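Local coordinates for protein fructose permease (Bacillus subtilis, PDB 1BLE) that relays a phosphoryl group from phospho-EIIA to fructose as the sugar is carried across the bacterial membrane by the phosphotransferase system, at residues 4-9 with 79-84; 30-35 with 57-62; 65-70 with 96-101; 86-91 with 128-133. One frame throughout, in Å; residues are numbered along the deposited sequence.

Interaction 1. Residues 4-9 with 79-84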
# COMPACT_ATOMS: atom_id res chain seq x y z
N ILE A 4 -15.08 14.58 -10.62
CA ILE A 4 -14.87 13.29 -11.29
C ILE A 4 -14.64 13.52 -12.81
O ILE A 4 -15.59 13.81 -13.56
CB ILE A 4 -16.11 12.38 -11.05
CG1 ILE A 4 -16.17 11.99 -9.57
CG2 ILE A 4 -16.07 11.19 -11.93
CD1 ILE A 4 -17.38 11.15 -9.19
N VAL A 5 -13.41 13.36 -13.27
CA VAL A 5 -13.08 13.62 -14.66
C VAL A 5 -13.28 12.47 -15.65
O VAL A 5 -13.36 12.69 -16.87
CB VAL A 5 -11.65 14.20 -14.79
CG1 VAL A 5 -11.51 15.44 -13.98
CG2 VAL A 5 -10.63 13.23 -14.33
N LEU A 6 -13.39 11.25 -15.12
CA LEU A 6 -13.56 10.03 -15.94
C LEU A 6 -13.95 8.89 -15.05
O LEU A 6 -13.34 8.77 -13.99
CB LEU A 6 -12.22 9.64 -16.59
CG LEU A 6 -12.11 8.37 -17.43
CD1 LEU A 6 -12.68 8.68 -18.83
CD2 LEU A 6 -10.64 7.92 -17.49
N ALA A 7 -14.96 8.11 -15.43
CA ALA A 7 -15.39 6.92 -14.67
C ALA A 7 -15.08 5.83 -15.69
O ALA A 7 -15.61 5.88 -16.79
CB ALA A 7 -16.85 6.97 -14.38
N ARG A 8 -14.19 4.90 -15.37
CA ARG A 8 -13.77 3.86 -16.33
C ARG A 8 -13.98 2.43 -15.90
O ARG A 8 -13.72 2.08 -14.75
CB ARG A 8 -12.27 4.00 -16.67
CG ARG A 8 -11.72 2.91 -17.60
CD ARG A 8 -10.29 3.16 -18.00
NE ARG A 8 -10.18 3.12 -19.44
CZ ARG A 8 -9.49 2.23 -20.13
NH1 ARG A 8 -8.81 1.28 -19.54
NH2 ARG A 8 -9.57 2.23 -21.43
N ILE A 9 -14.39 1.59 -16.85
CA ILE A 9 -14.58 0.19 -16.56
C ILE A 9 -13.37 -0.53 -17.10
O ILE A 9 -13.02 -0.43 -18.28
CB ILE A 9 -15.82 -0.41 -17.22
CG1 ILE A 9 -17.08 0.25 -16.66
CG2 ILE A 9 -15.85 -1.93 -16.96
CD1 ILE A 9 -18.35 -0.33 -17.27
N THR A 79 -9.62 16.52 -8.00
CA THR A 79 -9.81 15.97 -9.34
C THR A 79 -9.46 14.50 -9.33
O THR A 79 -8.30 14.14 -9.15
CB THR A 79 -8.93 16.75 -10.33
OG1 THR A 79 -9.64 17.93 -10.73
CG2 THR A 79 -8.58 15.93 -11.57
N ALA A 80 -10.46 13.65 -9.58
CA ALA A 80 -10.26 12.21 -9.56
C ALA A 80 -10.75 11.44 -10.77
O ALA A 80 -11.60 11.90 -11.54
CB ALA A 80 -10.92 11.63 -8.35
N MET A 81 -10.28 10.20 -10.85
CA MET A 81 -10.62 9.28 -11.92
C MET A 81 -10.98 7.96 -11.22
O MET A 81 -10.21 7.47 -10.38
CB MET A 81 -9.39 9.12 -12.80
CG MET A 81 -9.58 8.24 -13.97
SD MET A 81 -8.07 8.02 -14.85
CE MET A 81 -8.47 6.39 -15.54
N LEU A 82 -12.20 7.46 -11.46
CA LEU A 82 -12.68 6.19 -10.84
C LEU A 82 -12.49 4.97 -11.77
O LEU A 82 -12.60 5.07 -13.00
CB LEU A 82 -14.16 6.31 -10.50
CG LEU A 82 -14.55 7.51 -9.64
CD1 LEU A 82 -16.05 7.56 -9.45
CD2 LEU A 82 -13.89 7.39 -8.29
N LEU A 83 -12.19 3.83 -11.16
CA LEU A 83 -12.01 2.59 -11.88
C LEU A 83 -13.07 1.62 -11.40
O LEU A 83 -13.29 1.48 -10.18
CB LEU A 83 -10.63 2.03 -11.61
CG LEU A 83 -9.57 2.61 -12.54
CD1 LEU A 83 -8.19 2.11 -12.13
CD2 LEU A 83 -9.91 2.22 -13.98
N PHE A 84 -13.73 0.94 -12.33
CA PHE A 84 -14.78 -0.01 -11.97
C PHE A 84 -14.49 -1.36 -12.62
O PHE A 84 -13.90 -1.44 -13.68
CB PHE A 84 -16.17 0.50 -12.43
CG PHE A 84 -16.62 1.76 -11.73
CD1 PHE A 84 -17.25 1.70 -10.51
CD2 PHE A 84 -16.35 3.01 -12.27
CE1 PHE A 84 -17.59 2.88 -9.84
CE2 PHE A 84 -16.68 4.16 -11.60
CZ PHE A 84 -17.30 4.10 -10.40
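Residues 4-9 and 79-84 are neighbouring parallel strands, their axes 4.6 Å apart and inclined at 17°. Backbone bonds alternate between them. Val5 N donates to Ala80 O (2.9 Å) and Leu82 N to Leu6 O; Arg8 N then donates to Leu82 O, and Phe84 N closes the series on Arg8 O. Between the pairs Ile4-Ala80 and Ala7-Leu82 the first strand has one residue more than the second, a beta bulge at Val5, whose backbone is nearly helical (psi -17°).

Apolar contacts follow on both faces. On one, Ile4 CD1 lies 3.8 Å from Leu82 CD1, the two side chains crossing obliquely, and Ala7 CB approaches Phe84 CE2 at 4.0 Å. On the other, Leu6 and Met81 lie side by side and point the same way, as do Arg8 and Leu83. Leu83 CD2 runs beside the aliphatic part of Arg8, 4.0 Å from Arg8 CB. The polar end of Arg8 leaves the contact for Asp10, by a salt bridge, and for Asn104 and the backbone O of Arg144. Its side chain lies about 8 Å from that of His15, the residue that receives the phosphoryl group from EIIA and is unmodified here.

Both strands are central in the sheet, between 30-34 and 102-107. Helix 18-26 packs on the face of Met81, Leu83 and Arg8, helix 88-94 on that of Leu82, Phe84 and Ile9.

Interaction 2. Residues 30-35 with 57-62; sequences RIIVVS and KASAVS
A beta-alpha-beta crossover joins these two strands: residues 30-35 and 57-62 run parallel as direct neighbours, Arg30 opposite Lys57, and the chain between them forms helices 36-40 and 42-49. Five backbone bonds tie them in strict alternation. Ile31 N donates to Lys57 O, Ser59 N to Ile31 O, Val33 N to Ser59 O and Val61 N to Val33 O (2.9 Å). The last, Ser35 N to Val61 O (3.0 Å), is nearly straight at 166° and falls where both strands give way to helices. Ser35 is the N-cap of helix 36-40 and Ser62 that of helix 63-71; Ser35 OG bonds to Ile38 N and also to Glu85.

Side chains meet on both faces. On one, Ile32 CG2 touches Val61 CG2 at 3.3 Å; Ile32 sets that branch anti to its backbone N, while its CG1 lies 4.2 Å from Ser59 OG. On the opposite face Val33 CB faces Ala60 CB at 4.1 Å. At the start of the strands the two basic chains cross, Arg30 NH2 coming to 3.8 Å from Lys57 CD; the like charges are near each other, Arg30 NH2 4.8 Å from Lys57 NZ, which probably costs some repulsion.

Strand 57-61 is outermost in the sheet of this chain, and 30-34 bonds on its other side to 79-84. Helix 63-71 packs through Met66 on Ile32 and Val34, helix 18-26 on Ile31, and Met43 of a neighbouring subunit on Ile32, Ser59 and Val61.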
# COMPACT_ATOMS: atom_id res chain seq x y z
N ARG A 30 -5.82 11.93 -7.94
CA ARG A 30 -6.02 10.56 -7.46
C ARG A 30 -6.84 9.60 -8.31
O ARG A 30 -7.70 10.02 -9.07
CB ARG A 30 -6.66 10.63 -6.08
CG ARG A 30 -7.82 11.57 -6.03
CD ARG A 30 -8.13 11.90 -4.59
NE ARG A 30 -7.13 12.77 -3.93
CZ ARG A 30 -6.93 12.79 -2.61
NH1 ARG A 30 -7.64 11.98 -1.81
NH2 ARG A 30 -6.08 13.67 -2.08
N ILE A 31 -6.57 8.30 -8.13
CA ILE A 31 -7.26 7.21 -8.80
C ILE A 31 -7.95 6.40 -7.72
O ILE A 31 -7.31 5.93 -6.79
CB ILE A 31 -6.30 6.27 -9.51
CG1 ILE A 31 -5.65 6.99 -10.65
CG2 ILE A 31 -7.01 5.08 -10.12
CD1 ILE A 31 -4.74 6.07 -11.38
N ILE A 32 -9.24 6.21 -7.84
CA ILE A 32 -9.91 5.43 -6.83
C ILE A 32 -10.61 4.24 -7.47
O ILE A 32 -11.33 4.39 -8.46
CB ILE A 32 -10.93 6.30 -6.09
CG1 ILE A 32 -10.23 7.49 -5.46
CG2 ILE A 32 -11.64 5.50 -5.04
CD1 ILE A 32 -11.16 8.63 -5.18
N VAL A 33 -10.35 3.06 -6.93
CA VAL A 33 -11.02 1.84 -7.43
C VAL A 33 -12.26 1.68 -6.57
O VAL A 33 -12.19 1.69 -5.33
CB VAL A 33 -10.09 0.58 -7.34
CG1 VAL A 33 -10.87 -0.68 -7.58
CG2 VAL A 33 -9.04 0.66 -8.38
N VAL A 34 -13.41 1.64 -7.22
CA VAL A 34 -14.68 1.53 -6.49
C VAL A 34 -15.23 0.11 -6.70
O VAL A 34 -15.53 -0.28 -7.83
CB VAL A 34 -15.69 2.63 -6.98
CG1 VAL A 34 -16.91 2.66 -6.14
CG2 VAL A 34 -15.03 4.00 -6.98
N SER A 35 -15.27 -0.68 -5.64
CA SER A 35 -15.77 -2.05 -5.73
C SER A 35 -15.88 -2.61 -4.35
O SER A 35 -14.93 -2.53 -3.61
CB SER A 35 -14.81 -2.95 -6.53
OG SER A 35 -14.99 -4.32 -6.19
N LYS A 57 -1.91 9.69 -6.04
CA LYS A 57 -2.44 9.00 -4.88
C LYS A 57 -3.49 8.02 -5.41
O LYS A 57 -4.17 8.29 -6.39
CB LYS A 57 -3.01 10.02 -3.87
CG LYS A 57 -2.00 11.15 -3.45
CD LYS A 57 -2.62 12.27 -2.57
CE LYS A 57 -1.77 13.57 -2.57
NZ LYS A 57 -1.67 14.22 -3.93
N ALA A 58 -3.55 6.84 -4.82
CA ALA A 58 -4.46 5.80 -5.25
C ALA A 58 -5.05 5.13 -4.05
O ALA A 58 -4.40 5.01 -3.04
CB ALA A 58 -3.70 4.81 -6.01
N SER A 59 -6.28 4.67 -4.15
CA SER A 59 -6.88 3.96 -3.01
C SER A 59 -8.08 3.16 -3.48
O SER A 59 -8.60 3.40 -4.57
CB SER A 59 -7.28 4.91 -1.89
OG SER A 59 -8.53 5.51 -2.19
N ALA A 60 -8.46 2.15 -2.72
CA ALA A 60 -9.61 1.34 -3.11
C ALA A 60 -10.68 1.36 -2.04
O ALA A 60 -10.46 1.00 -0.89
CB ALA A 60 -9.19 -0.09 -3.42
N VAL A 61 -11.85 1.83 -2.42
CA VAL A 61 -12.94 1.93 -1.49
C VAL A 61 -14.16 1.20 -2.07
O VAL A 61 -14.14 0.74 -3.21
CB VAL A 61 -13.27 3.39 -1.25
CG1 VAL A 61 -12.23 4.01 -0.42
CG2 VAL A 61 -13.39 4.15 -2.59
N SER A 62 -15.20 1.10 -1.24
CA SER A 62 -16.48 0.47 -1.57
C SER A 62 -17.50 1.51 -2.08
O SER A 62 -17.34 2.71 -1.86
CB SER A 62 -17.05 -0.21 -0.33
OG SER A 62 -17.60 0.72 0.59

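Interaction 3. Residues 65-70 with 96-101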
# COMPACT_ATOMS: atom_id res chain seq x y z
N LYS A 65 -18.41 3.99 0.80
CA LYS A 65 -17.42 4.99 1.21
C LYS A 65 -17.23 5.99 0.08
O LYS A 65 -17.11 7.18 0.33
CB LYS A 65 -16.11 4.30 1.61
CG LYS A 65 -14.95 5.20 2.08
CD LYS A 65 -15.07 5.72 3.51
CE LYS A 65 -13.98 6.75 3.87
NZ LYS A 65 -14.17 7.22 5.29
N MET A 66 -17.25 5.52 -1.17
CA MET A 66 -17.09 6.44 -2.31
C MET A 66 -18.20 7.47 -2.23
O MET A 66 -17.94 8.66 -2.25
CB MET A 66 -17.16 5.70 -3.65
CG MET A 66 -16.85 6.60 -4.85
SD MET A 66 -15.27 7.43 -4.68
CE MET A 66 -15.65 9.09 -5.20
N ALA A 67 -19.43 7.00 -2.06
CA ALA A 67 -20.60 7.87 -1.91
C ALA A 67 -20.30 8.89 -0.83
O ALA A 67 -20.40 10.10 -1.08
CB ALA A 67 -21.81 7.05 -1.51
N LYS A 68 -19.86 8.41 0.34
CA LYS A 68 -19.56 9.31 1.47
C LYS A 68 -18.45 10.27 1.16
O LYS A 68 -18.61 11.45 1.40
CB LYS A 68 -19.22 8.55 2.75
N ALA A 69 -17.37 9.78 0.55
CA ALA A 69 -16.23 10.64 0.21
C ALA A 69 -16.56 11.68 -0.86
O ALA A 69 -16.18 12.83 -0.73
CB ALA A 69 -15.05 9.81 -0.22
N PHE A 70 -17.32 11.28 -1.87
CA PHE A 70 -17.69 12.19 -2.94
C PHE A 70 -18.26 13.49 -2.43
O PHE A 70 -18.05 14.55 -3.02
CB PHE A 70 -18.72 11.57 -3.86
CG PHE A 70 -19.18 12.50 -4.92
CD1 PHE A 70 -18.25 13.07 -5.79
CD2 PHE A 70 -20.51 12.84 -5.06
CE1 PHE A 70 -18.64 13.97 -6.80
CE2 PHE A 70 -20.92 13.73 -6.07
CZ PHE A 70 -19.98 14.29 -6.93
N ALA A 96 -26.48 6.25 -4.73
CA ALA A 96 -25.94 6.69 -3.44
C ALA A 96 -25.75 8.22 -3.53
O ALA A 96 -25.34 8.87 -2.56
CB ALA A 96 -24.64 5.95 -3.11
N GLY A 97 -26.06 8.79 -4.70
CA GLY A 97 -25.98 10.23 -4.88
C GLY A 97 -24.75 10.85 -5.48
O GLY A 97 -24.46 12.02 -5.22
N VAL A 98 -24.04 10.09 -6.31
CA VAL A 98 -22.83 10.56 -6.95
C VAL A 98 -23.15 10.59 -8.44
O VAL A 98 -23.27 9.56 -9.07
CB VAL A 98 -21.63 9.59 -6.68
CG1 VAL A 98 -20.34 10.21 -7.16
CG2 VAL A 98 -21.53 9.26 -5.19
N PRO A 99 -23.30 11.79 -9.02
CA PRO A 99 -23.61 11.89 -10.45
C PRO A 99 -22.41 11.56 -11.34
O PRO A 99 -21.32 12.14 -11.21
CB PRO A 99 -24.00 13.36 -10.60
CG PRO A 99 -23.02 14.04 -9.72
CD PRO A 99 -23.03 13.13 -8.46
N ILE A 100 -22.61 10.63 -12.26
CA ILE A 100 -21.56 10.28 -13.19
C ILE A 100 -22.09 10.60 -14.60
O ILE A 100 -23.11 10.09 -15.03
CB ILE A 100 -21.10 8.84 -12.94
CG1 ILE A 100 -20.26 8.82 -11.65
CG2 ILE A 100 -20.31 8.30 -14.11
CD1 ILE A 100 -20.00 7.48 -11.09
N LYS A 101 -21.47 11.56 -15.26
CA LYS A 101 -21.94 11.96 -16.58
C LYS A 101 -21.64 10.93 -17.68
O LYS A 101 -22.54 10.51 -18.41
CB LYS A 101 -21.35 13.33 -16.96
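Phe70, on helix 63-71, lays its ring against Val98 and Pro99 of the loop 96-101. CB already has a neighbour, lying 3.9 Å from each methyl of Val98. CG stands anti to the backbone N (chi1 177°), which sets Phe70 CG 3.4 Å from Val98 CG1. This methyl sits over one ring face, displaced toward the rim, as a CH-pi contact: CG1 is 3.5 Å from the ring centroid and 19° off the normal. CD2 lies equally near it and also approaches Val98 CG2. Farther out, Phe70 CE2 meets Pro99 CD obliquely at 3.2 Å, and the same edge turns to Gly97 O, near the ring plane. Phe70 CZ, at the tip, ends 3.6 Å from Pro99 CD.

One turn earlier on the helix, Ala67 continues the seam. Its CB touches Ala96 CB at 3.4 Å, and its CA lies 3.7 Å from Val98 CG2, so Val98 is wedged between Ala67 and Phe70: CG2 touches both, CG1 the Phe70 ring. Gly97 lets the loop turn there: with phi 96° its backbone is in the left-handed region, where a side chain would crowd the preceding carbonyl O.

Ile4 of strand 3-10 touches Phe70 and Val98, and Leu93 of helix 88-94 touches Val98. The contact belongs to an alpha/beta fold: a helix flanking the mostly parallel sheet packs against the loop that leads from the next helix, 88-94, back into strand 102-107 of a beta-alpha-beta crossover.

Interaction 4. Residues 86-91 with 128-133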
# COMPACT_ATOMS: atom_id res chain seq x y z
N ASN A 86 -17.05 -3.50 -13.18
CA ASN A 86 -18.28 -3.74 -13.96
C ASN A 86 -19.28 -2.57 -13.92
O ASN A 86 -19.10 -1.64 -13.15
CB ASN A 86 -18.97 -4.97 -13.36
CG ASN A 86 -19.28 -4.81 -11.87
OD1 ASN A 86 -18.87 -5.62 -11.03
ND2 ASN A 86 -20.00 -3.75 -11.54
N PRO A 87 -20.38 -2.64 -14.71
CA PRO A 87 -21.39 -1.57 -14.73
C PRO A 87 -22.43 -1.55 -13.56
O PRO A 87 -23.14 -0.55 -13.36
CB PRO A 87 -22.09 -1.80 -16.07
CG PRO A 87 -21.19 -2.75 -16.81
CD PRO A 87 -20.64 -3.62 -15.77
N SER A 88 -22.52 -2.60 -12.75
CA SER A 88 -23.48 -2.60 -11.67
C SER A 88 -23.02 -1.72 -10.52
O SER A 88 -23.81 -1.00 -9.92
CB SER A 88 -23.72 -4.02 -11.20
OG SER A 88 -23.90 -4.84 -12.33
N ASP A 89 -21.75 -1.81 -10.16
CA ASP A 89 -21.26 -0.98 -9.09
C ASP A 89 -21.39 0.50 -9.52
O ASP A 89 -21.44 1.36 -8.66
CB ASP A 89 -19.79 -1.31 -8.81
CG ASP A 89 -19.60 -2.69 -8.23
OD1 ASP A 89 -20.30 -3.04 -7.27
OD2 ASP A 89 -18.69 -3.41 -8.70
N ILE A 90 -21.42 0.81 -10.82
CA ILE A 90 -21.55 2.21 -11.25
C ILE A 90 -22.98 2.64 -10.96
O ILE A 90 -23.23 3.77 -10.55
CB ILE A 90 -21.30 2.44 -12.73
CG1 ILE A 90 -19.87 2.06 -13.12
CG2 ILE A 90 -21.47 3.90 -13.01
CD1 ILE A 90 -19.48 2.49 -14.54
N VAL A 91 -23.90 1.71 -11.19
CA VAL A 91 -25.33 1.92 -10.92
C VAL A 91 -25.46 2.05 -9.40
O VAL A 91 -25.97 3.06 -8.92
CB VAL A 91 -26.19 0.73 -11.48
CG1 VAL A 91 -27.48 0.56 -10.68
CG2 VAL A 91 -26.46 0.94 -12.99
N ILE A 128 -25.35 -6.60 -18.92
CA ILE A 128 -26.22 -5.99 -19.92
C ILE A 128 -27.36 -5.19 -19.33
O ILE A 128 -27.63 -4.08 -19.78
CB ILE A 128 -26.75 -7.06 -20.88
CG1 ILE A 128 -25.56 -7.68 -21.63
CG2 ILE A 128 -27.76 -6.47 -21.83
CD1 ILE A 128 -25.91 -8.74 -22.64
N LYS A 129 -28.03 -5.74 -18.31
CA LYS A 129 -29.11 -5.02 -17.67
C LYS A 129 -28.57 -3.68 -17.19
O LYS A 129 -29.12 -2.62 -17.53
CB LYS A 129 -29.65 -5.82 -16.48
CG LYS A 129 -30.22 -7.19 -16.86
N ALA A 130 -27.43 -3.73 -16.49
CA ALA A 130 -26.78 -2.53 -15.94
C ALA A 130 -26.34 -1.50 -16.98
O ALA A 130 -26.43 -0.27 -16.73
CB ALA A 130 -25.64 -2.91 -15.02
N PHE A 131 -25.83 -1.97 -18.12
CA PHE A 131 -25.46 -1.06 -19.20
C PHE A 131 -26.78 -0.40 -19.66
O PHE A 131 -26.78 0.78 -20.03
CB PHE A 131 -24.79 -1.79 -20.36
CG PHE A 131 -23.30 -1.99 -20.20
CD1 PHE A 131 -22.46 -0.92 -19.85
CD2 PHE A 131 -22.71 -3.24 -20.43
CE1 PHE A 131 -21.07 -1.11 -19.73
CE2 PHE A 131 -21.34 -3.44 -20.31
CZ PHE A 131 -20.52 -2.39 -19.97
N GLU A 132 -27.90 -1.15 -19.64
CA GLU A 132 -29.21 -0.60 -20.03
C GLU A 132 -29.53 0.52 -19.03
O GLU A 132 -29.52 1.71 -19.39
CB GLU A 132 -30.33 -1.65 -20.00
CG GLU A 132 -30.16 -2.90 -20.89
CD GLU A 132 -30.44 -2.69 -22.39
OE1 GLU A 132 -30.27 -1.55 -22.91
OE2 GLU A 132 -30.81 -3.69 -23.07
N THR A 133 -29.74 0.12 -17.78
CA THR A 133 -30.03 1.08 -16.71
C THR A 133 -29.18 2.37 -16.79
O THR A 133 -29.60 3.43 -16.36
CB THR A 133 -29.71 0.47 -15.35
OG1 THR A 133 -30.38 -0.79 -15.19
CG2 THR A 133 -30.08 1.41 -14.23
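Lys129 O is gripped twice by Thr133, the residue that meets Val91 across the contact: Thr133 N supplies the helical bond at 2.8 Å, and Thr133 OG1 donates a longer one of 3.2 Å. The hydroxyl comes from above the carbonyl plane, 52° out of it, as it does when a threonine side chain folds back onto its own helix. With OG1 engaged there, the methyl CG2 stands anti to the backbone N and meets Val91 CG2 at 3.9 Å, the two side chains crossing at about a right angle. Val91 CG2 also lies near Ala130 O.

Two helices of the alpha/beta fold, 88-94 and 125-136, come together here on one face of the mostly parallel sheet. Ala130 points its CB at the start of residues 87-91, 3.7 Å from Ser88 OG and 3.9 Å from Pro87 CB; the small methyl allows a close approach, with the CA atoms of Ser88 and Ala130 5.4 Å apart. Pro87 carries the rest of the contact. Its CG stands over one face of the Phe131 ring, 3.4 Å from the centroid and 19° off the normal, a CH-pi contact shifted toward the rim. CZ and CE1 are the ring atoms nearest to it. Ile9 of strand 3-10 touches both Pro87 and Phe131, Val105 of strand 102-107 also touches Phe131, and the ring of Phe154 meets that of Phe131 with the planes at about 60°.

How the interactions relate
Interactions 1 and 2 belong to one sheet, their centres 9 Å apart, and share a seam where Leu83 is probably hydrogen-bonded to Ile32 and Val34. Along the chain interaction 2 is nested inside the loop that interaction 1 closes. Interactions 3 and 4, 15 Å apart between centres and not touching, lie against the same face of the sheet: Ile4 meets Val98 and Phe70, whereas Ile9 meets Pro87 and Phe131, at the other end of strand 3-10. Their segments alternate along the chain. Interactions 2 and 3 both touch a neighbouring subunit. The four contacts thus join neighbouring strands and pack helices and a loop on one face, with strand 3-10 leading toward the active-site His15, phosphorylated during transport.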